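First ORF in transposon ISC1904 (Sulfolobus solfataricus, PDB 3ILX) probably acts as a serine recombinase-type transposase that binds and exchanges DNA strands, represented here by its resolvase-like catalytic domain. Local coordinates at the interface of chains A and B. Sequence-based numbering; all coordinates share one arbitrary frame. Chains: chain A/B, First ORF in transposon ISC1904.

Both contacts lie in the helical layer that joins the two copies, with the centres of their C-alpha atoms about 20 Å apart. They share the long helix 105-126 of chain B: contact 1 uses its last turns, packed against the start of the equivalent helix of chain A, whereas contact 2 uses its first turns, met by the loop after the long helix of chain A, together with the end of helix 131-140 of chain B, met by helix 131-142 of chain A. The symmetry repeats each contact with the chains exchanged. Such intertwining suits a dimer, as expected for serine recombinases, and an interchain disulfide at Cys137 has been seen for this protein.

Contact 1: the interface of chains A and B. Residues chain A 77, 108, 111-112; chain B 119, 122-123, 126.
A:Leu108 points its CG away from its own carbonyl carbon (chi1 -68°), which spreads its two methyls over chain B. CD1 goes to the hydrophobic end of the patch, meeting the selenomethionine B:Met126 tip to tip, 3.7 Å from its CE, and B:Leu123 CD2 at 3.8 Å. CD2 turns the other way, resting 3.7 Å from CD of B:Lys122 and beside CE1 of B:Phe119. The aromatic ring fits between several chain A residues: A:Leu112 places CD1 over the rim of one face and CB near CD1 of the ring, while A:Arg77 brings its CD to within 3.8 Å of CZ.

Bends at chi2 (65°) and chi3 lay the aliphatic part of A:Arg77 against the ring and turn its guanidinium, 66° from the ring plane, toward A:Asp111. NE and NH2 both donate side-on to OD2 of that aspartate, NE at 2.9 Å, which fixes the guanidinium's rotation; A:Leu108 CD2 lies over the rim of one guanidinium face. Water 1 bridges NH1 and the backbone O of A:Arg77 to NZ of B:Lys122, 2.7 Å from the water, and so links two basic groups across the interface.

A:Arg77 ends the Asp-Arg-Leu-x-Arg motif of serine recombinases and is probably an active-site residue. It sits in the loop after helix 72-75, beside the start of helix 105-125, where the alpha/beta body meets the antiparallel helices of the dimer.

Contact 2: the interface of chains A and B. Residues chain A 128-130, 133-134; chain B 105, 109, 140-141.
The loop after helix 105-125 of chain A and the first turn of helix 131-142 meet chain B on two fronts: the loop at the first turns of the long helix of chain B, through B:Glu105 and B:Val109, and the helix at the end of the last helix of chain B, through B:Glu140 and B:Leu141. At the first front, A:Ser128 OG donates to OE2 of B:Glu105 at 2.5 Å. The serine comes to the anti side of the carboxylate oxygen, 18° out of the carboxylate plane. The same OG also accepts from the backbone N of A:Lys130 at 3.0 Å, a cap-like turn just ahead of helix 131-142, so one hydroxyl both shapes the loop and ties it to the partner chain. B:Glu105 stretches to this point because its CG lies opposite the backbone N (chi1 -178°) and the chain stays extended beyond it. Water 2 adds a second link, lying 2.7 Å from OE2 and within bonding distance of the backbone N of A:Gln129. Replacing B:Glu105 with an alanine would probably leave the A:Ser128 hydroxyl and water 2 without their shared acceptor and let the loop shift against the long helix.

Next to this polar pair, A:Lys130 crosses B:Glu105 and B:Val109 at about a right angle, its CG resting 3.8 Å from CG2 of the valine.

The second front illustrates how a lysine can cover a helix end. A:Lys133, extended beyond CG, sends NZ to the backbone O of B:Glu140 in a 2.8 Å hydrogen bond, tilted 28° from the carbonyl plane. This carbonyl closes helix 131-140, where the helix dipole would be expected to favour a positive group. One residue on, A:Val134 and B:Leu141 complete the patch with an apolar touch, CG2 of the valine lying 4.0 Å from CD2 of the leucine.

Contact 1: the interface of chains A and B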
loop_
_atom_site.group_PDB
_atom_site.type_symbol
_atom_site.label_atom_id
_atom_site.label_comp_id
_atom_site.label_asym_id
_atom_site.label_seq_id
_atom_site.Cartn_x
_atom_site.Cartn_y
_atom_site.Cartn_z
ATOM N N ARG A 77 1.345 4.228 4.726
ATOM C CA ARG A 77 1.846 3.077 5.490
ATOM C C ARG A 77 2.340 1.973 4.539
ATOM O O ARG A 77 3.271 1.267 4.857
ATOM C CB ARG A 77 0.731 2.564 6.417
ATOM C CG ARG A 77 0.973 1.228 7.163
ATOM C CD ARG A 77 2.112 1.316 8.150
ATOM N NE ARG A 77 1.869 2.369 9.140
ATOM C CZ ARG A 77 2.812 3.140 9.696
ATOM N NH1 ARG A 77 4.115 2.995 9.397
ATOM N NH2 ARG A 77 2.445 4.080 10.567
ATOM N N LEU A 108 1.206 3.283 15.382
ATOM C CA LEU A 108 1.492 1.951 14.868
ATOM C C LEU A 108 0.489 0.905 15.350
ATOM O O LEU A 108 0.125 0.015 14.567
ATOM C CB LEU A 108 2.857 1.489 15.281
ATOM C CG LEU A 108 4.089 2.170 14.711
ATOM C CD1 LEU A 108 5.255 1.802 15.589
ATOM C CD2 LEU A 108 4.324 1.718 13.258
ATOM N N ASP A 111 -2.772 1.424 13.586
ATOM C CA ASP A 111 -2.691 0.922 12.203
ATOM C C ASP A 111 -2.730 -0.616 12.165
ATOM O O ASP A 111 -3.461 -1.224 11.356
ATOM C CB ASP A 111 -1.423 1.443 11.517
ATOM C CG ASP A 111 -1.578 2.868 10.978
ATOM O OD1 ASP A 111 -2.697 3.473 11.050
ATOM O OD2 ASP A 111 -0.557 3.378 10.442
ATOM N N LEU A 112 -1.980 -1.249 13.060
ATOM C CA LEU A 112 -2.053 -2.707 13.165
ATOM C C LEU A 112 -3.478 -3.202 13.506
ATOM O O LEU A 112 -3.959 -4.153 12.895
ATOM C CB LEU A 112 -1.018 -3.257 14.134
ATOM C CG LEU A 112 -0.791 -4.775 14.063
ATOM C CD1 LEU A 112 -0.609 -5.305 12.626
ATOM C CD2 LEU A 112 0.442 -5.084 14.895
ATOM N N PHE B 119 5.820 -4.902 11.659
ATOM C CA PHE B 119 5.424 -4.092 12.830
ATOM C C PHE B 119 6.253 -4.384 14.093
ATOM O O PHE B 119 6.655 -3.459 14.803
ATOM C CB PHE B 119 3.929 -4.243 13.101
ATOM C CG PHE B 119 3.101 -3.262 12.338
ATOM C CD1 PHE B 119 2.619 -2.104 12.963
ATOM C CD2 PHE B 119 2.870 -3.446 10.961
ATOM C CE1 PHE B 119 1.863 -1.164 12.232
ATOM C CE2 PHE B 119 2.115 -2.508 10.228
ATOM C CZ PHE B 119 1.617 -1.362 10.862
ATOM N N LYS B 122 9.302 -2.452 13.865
ATOM C CA LYS B 122 9.041 -1.032 14.107
ATOM C C LYS B 122 8.823 -0.763 15.620
ATOM O O LYS B 122 9.258 0.256 16.141
ATOM C CB LYS B 122 7.846 -0.520 13.281
ATOM C CG LYS B 122 7.950 -0.620 11.734
ATOM C CD LYS B 122 6.570 -0.302 11.143
ATOM C CE LYS B 122 6.296 -0.885 9.745
ATOM N NZ LYS B 122 6.751 0.037 8.691
ATOM N N LEU B 123 8.179 -1.700 16.316
ATOM C CA LEU B 123 7.899 -1.551 17.744
ATOM C C LEU B 123 9.107 -1.878 18.614
ATOM O O LEU B 123 9.208 -1.422 19.753
ATOM C CB LEU B 123 6.740 -2.454 18.146
ATOM C CG LEU B 123 5.377 -2.070 17.576
ATOM C CD1 LEU B 123 4.432 -3.256 17.681
ATOM C CD2 LEU B 123 4.805 -0.880 18.302
HETATM N N MSE B 126 11.787 1.018 19.243
HETATM C CA MSE B 126 11.411 1.933 20.327
HETATM C C MSE B 126 11.328 1.266 21.705
HETATM O O MSE B 126 11.358 1.955 22.720
HETATM C CB MSE B 126 10.090 2.642 19.999
HETATM C CG MSE B 126 8.933 1.711 19.703
HETATM SE SE MSE B 126 7.442 2.690 18.938
HETATM C CE MSE B 126 8.272 3.253 17.259
HETATM O O HOH W 1 5.564 1.780 6.939
#

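Contact 2: the interface of chains A and B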
loop_
_atom_site.group_PDB
_atom_site.type_symbol
_atom_site.label_atom_id
_atom_site.label_comp_id
_atom_site.label_asym_id
_atom_site.label_seq_id
_atom_site.Cartn_x
_atom_site.Cartn_y
_atom_site.Cartn_z
ATOM N N SER A 128 -11.936 -19.651 8.041
ATOM C CA SER A 128 -10.636 -20.135 8.393
ATOM C C SER A 128 -10.507 -20.198 9.912
ATOM O O SER A 128 -10.907 -19.266 10.619
ATOM C CB SER A 128 -9.598 -19.161 7.871
ATOM O OG SER A 128 -8.369 -19.360 8.527
ATOM N N GLN A 129 -9.888 -21.266 10.397
ATOM C CA GLN A 129 -9.632 -21.417 11.829
ATOM C C GLN A 129 -8.560 -20.427 12.362
ATOM O O GLN A 129 -8.340 -20.316 13.572
ATOM C CB GLN A 129 -9.342 -22.896 12.174
ATOM C CG GLN A 129 -10.664 -23.712 12.394
ATOM C CD GLN A 129 -10.472 -25.219 12.727
ATOM O OE1 GLN A 129 -9.353 -25.697 12.998
ATOM N NE2 GLN A 129 -11.580 -25.962 12.717
ATOM N N LYS A 130 -7.936 -19.655 11.478
ATOM C CA LYS A 130 -7.049 -18.597 11.960
ATOM C C LYS A 130 -7.804 -17.367 12.455
ATOM O O LYS A 130 -7.220 -16.504 13.081
ATOM C CB LYS A 130 -6.034 -18.205 10.881
ATOM C CG LYS A 130 -5.199 -19.390 10.389
ATOM C CD LYS A 130 -3.993 -19.671 11.296
ATOM C CE LYS A 130 -3.248 -20.924 10.763
ATOM N NZ LYS A 130 -2.247 -21.370 11.725
ATOM N N LYS A 133 -7.324 -16.629 16.161
ATOM C CA LYS A 133 -5.996 -16.110 16.535
ATOM C C LYS A 133 -5.884 -14.621 16.235
ATOM O O LYS A 133 -5.296 -13.855 17.042
ATOM C CB LYS A 133 -4.876 -16.870 15.818
ATOM C CG LYS A 133 -4.822 -18.331 16.219
ATOM C CD LYS A 133 -3.835 -19.120 15.411
ATOM C CE LYS A 133 -3.859 -20.594 15.822
ATOM N NZ LYS A 133 -2.566 -21.228 15.435
ATOM N N VAL A 134 -6.436 -14.234 15.079
ATOM C CA VAL A 134 -6.361 -12.851 14.609
ATOM C C VAL A 134 -7.202 -11.906 15.501
ATOM O O VAL A 134 -6.724 -10.838 15.886
ATOM C CB VAL A 134 -6.715 -12.728 13.083
ATOM C CG1 VAL A 134 -6.657 -11.281 12.646
ATOM C CG2 VAL A 134 -5.720 -13.546 12.253
ATOM N N GLU B 105 -6.219 -19.363 1.763
ATOM C CA GLU B 105 -5.973 -19.097 3.164
ATOM C C GLU B 105 -4.469 -18.904 3.411
ATOM O O GLU B 105 -4.084 -17.977 4.147
ATOM C CB GLU B 105 -6.529 -20.233 4.045
ATOM C CG GLU B 105 -6.353 -20.023 5.561
ATOM C CD GLU B 105 -6.580 -21.300 6.351
ATOM O OE1 GLU B 105 -6.310 -22.398 5.833
ATOM O OE2 GLU B 105 -7.021 -21.226 7.501
ATOM N N VAL B 109 -2.638 -15.618 5.412
ATOM C CA VAL B 109 -1.852 -15.837 6.642
ATOM C C VAL B 109 -0.414 -15.453 6.403
ATOM O O VAL B 109 0.203 -14.767 7.220
ATOM C CB VAL B 109 -1.927 -17.311 7.148
ATOM C CG1 VAL B 109 -0.917 -17.579 8.285
ATOM C CG2 VAL B 109 -3.318 -17.622 7.627
ATOM N N GLU B 140 2.029 -17.493 16.575
ATOM C CA GLU B 140 0.751 -18.195 16.606
ATOM C C GLU B 140 0.182 -18.457 15.200
ATOM O O GLU B 140 -0.406 -19.523 14.939
ATOM C CB GLU B 140 -0.264 -17.390 17.435
ATOM C CG GLU B 140 0.044 -17.324 18.946
ATOM C CD GLU B 140 -0.228 -18.624 19.647
ATOM O OE1 GLU B 140 -1.378 -19.133 19.536
ATOM O OE2 GLU B 140 0.704 -19.146 20.316
ATOM N N LEU B 141 0.374 -17.486 14.301
ATOM C CA LEU B 141 -0.042 -17.605 12.903
ATOM C C LEU B 141 0.735 -18.646 12.091
ATOM O O LEU B 141 0.306 -18.997 11.004
ATOM C CB LEU B 141 0.089 -16.269 12.172
ATOM C CG LEU B 141 -0.991 -15.229 12.336
ATOM C CD1 LEU B 141 -0.828 -14.293 11.136
ATOM C CD2 LEU B 141 -2.407 -15.839 12.343
HETATM O O HOH W 2 -8.606 -23.266 8.423
#